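Local coordinates for alpha-1,6-mannanase (Bacteroides thetaiotaomicron, PDB 4V1R), which hydrolyses alpha-1,6-linked mannan as an endo-acting mannanase of glycoside hydrolase family 76, at the S,R meso-tartaric acid site. Coordinates in Å, arbitrary orientation; residue numbers count along the deposited sequence, not the author numbering.

The S,R meso-tartaric acid site. Residues 351-355. With SRT (S,R meso-tartaric acid), chain B.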
ATOM      1  N   ARG A 351      13.002  15.365  -2.734  1.00 19.14           N
ATOM      2  CA  ARG A 351      13.832  14.866  -3.814  1.00 21.27           C
ATOM      3  C   ARG A 351      15.240  15.473  -3.660  1.00 23.90           C
ATOM      4  O   ARG A 351      15.355  16.681  -3.426  1.00 21.92           O
ATOM      5  CB  ARG A 351      13.283  15.289  -5.148  1.00 22.42           C
ATOM      6  CG  ARG A 351      14.015  14.654  -6.307  1.00 25.77           C
ATOM      7  CD  ARG A 351      13.461  15.116  -7.622  1.00 28.50           C
ATOM      8  NE  ARG A 351      14.137  16.309  -8.123  1.00 34.05           N
ATOM      9  CZ  ARG A 351      13.654  17.549  -8.084  1.00 37.29           C
ATOM     10  NH1 ARG A 351      12.511  17.824  -7.483  1.00 39.48           N
ATOM     11  NH2 ARG A 351      14.336  18.539  -8.642  1.00 37.51           N
ATOM     12  N   ASP A 352      16.277  14.650  -3.746  1.00 22.29           N
ATOM     13  CA  ASP A 352      17.655  15.162  -3.641  1.00 22.56           C
ATOM     14  C   ASP A 352      18.240  15.546  -4.997  1.00 24.14           C
ATOM     15  O   ASP A 352      17.581  15.450  -6.036  1.00 23.35           O
ATOM     16  CB  ASP A 352      18.555  14.222  -2.820  1.00 21.59           C
ATOM     17  CG  ASP A 352      19.096  13.020  -3.600  1.00 19.72           C
ATOM     18  OD1 ASP A 352      18.848  12.855  -4.818  1.00 21.71           O
ATOM     19  OD2 ASP A 352      19.785  12.241  -2.951  1.00 20.67           O
ATOM     20  N   GLY A 353      19.478  16.031  -4.991  1.00 25.50           N
ATOM     21  CA  GLY A 353      20.119  16.476  -6.240  1.00 26.42           C
ATOM     22  C   GLY A 353      20.388  15.403  -7.290  1.00 28.07           C
ATOM     23  O   GLY A 353      20.656  15.742  -8.451  1.00 29.47           O
ATOM     24  N   ASN A 354      20.336  14.127  -6.871  1.00 25.56           N
ATOM     25  CA  ASN A 354      20.428  12.948  -7.766  1.00 24.82           C
ATOM     26  C   ASN A 354      19.080  12.305  -8.117  1.00 25.83           C
ATOM     27  O   ASN A 354      19.050  11.216  -8.704  1.00 26.32           O
ATOM     28  CB  ASN A 354      21.310  11.898  -7.102  1.00 26.08           C
ATOM     29  CG  ASN A 354      22.718  12.414  -6.856  1.00 28.12           C
ATOM     30  OD1 ASN A 354      23.338  12.177  -5.805  1.00 30.71           O
ATOM     31  ND2 ASN A 354      23.204  13.159  -7.814  1.00 27.39           N
ATOM     32  N   GLY A 355      17.984  12.975  -7.771  1.00 23.37           N
ATOM     33  CA  GLY A 355      16.634  12.466  -8.059  1.00 22.89           C
ATOM     34  C   GLY A 355      16.245  11.284  -7.170  1.00 21.42           C
ATOM     35  O   GLY A 355      15.379  10.493  -7.544  1.00 21.65           O
TER
HETATM   36  O1  SRT B 401      16.417  15.052  -9.673  1.00 53.71           O
HETATM   37  O11 SRT B 401      18.345  15.463 -10.627  1.00 55.87           O
HETATM   38  C1  SRT B 401      17.378  15.799  -9.908  1.00 57.04           C
HETATM   39  C2  SRT B 401      17.237  17.167  -9.293  1.00 59.12           C
HETATM   40  O2  SRT B 401      17.465  17.130  -7.871  1.00 53.21           O
HETATM   41  C3  SRT B 401      18.002  18.261 -10.046  1.00 58.10           C
HETATM   42  O3  SRT B 401      17.044  18.873 -10.932  1.00 61.31           O
HETATM   43  C4  SRT B 401      18.603  19.279  -9.101  1.00 58.33           C
HETATM   44  O4  SRT B 401      19.811  19.156  -8.762  1.00 53.34           O
HETATM   45  O41 SRT B 401      17.869  20.209  -8.690  1.00 55.67           O
HETATM   46  O   HOH W   1      20.853  15.465 -11.377  1.00 53.34           O
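An Asx turn in the surface loop that follows helix 334-350, with the sequence Arg-Asp-Gly-Asn-Gly, holds a poorly ordered S,R meso-tartaric acid, SRT, most likely acquired from purification or crystallisation. The protein hides less than half of the ligand surface. Arg351 supplies the charged contact. Its CG lies anti to the backbone N (chi1 -173°), the chain runs extended through CD and then bends at chi3 (90°), turning the edge of the guanidinium towards the ligand. NE thus meets the carboxylate oxygen O1 of SRT at 3.0 Å, almost within the guanidinium plane, in a salt bridge and a fairly straight hydrogen bond (151° at H). NH2 of the same group passes C2 of SRT, one of the two hydroxyl-bearing carbons, at 3.3 Å. The hydroxyl on C2, O2, donates to the main-chain O of Asp352 over a short 2.5 Å, approaching from above the carbonyl plane; with the ligand poorly ordered, this length deserves little weight. Gly353 lies against SRT through its backbone, and water 1 joins its O, at 2.9 Å, to O11, the other oxygen of the C1 carboxylate. Gly355 adds its CA beside the C1 carboxylate. The Asp352 side chain closes the Asx turn: OD1 turns back towards the loop to accept the backbone N of Asn354 at 2.8 Å, the N-H arriving from above the carboxylate plane.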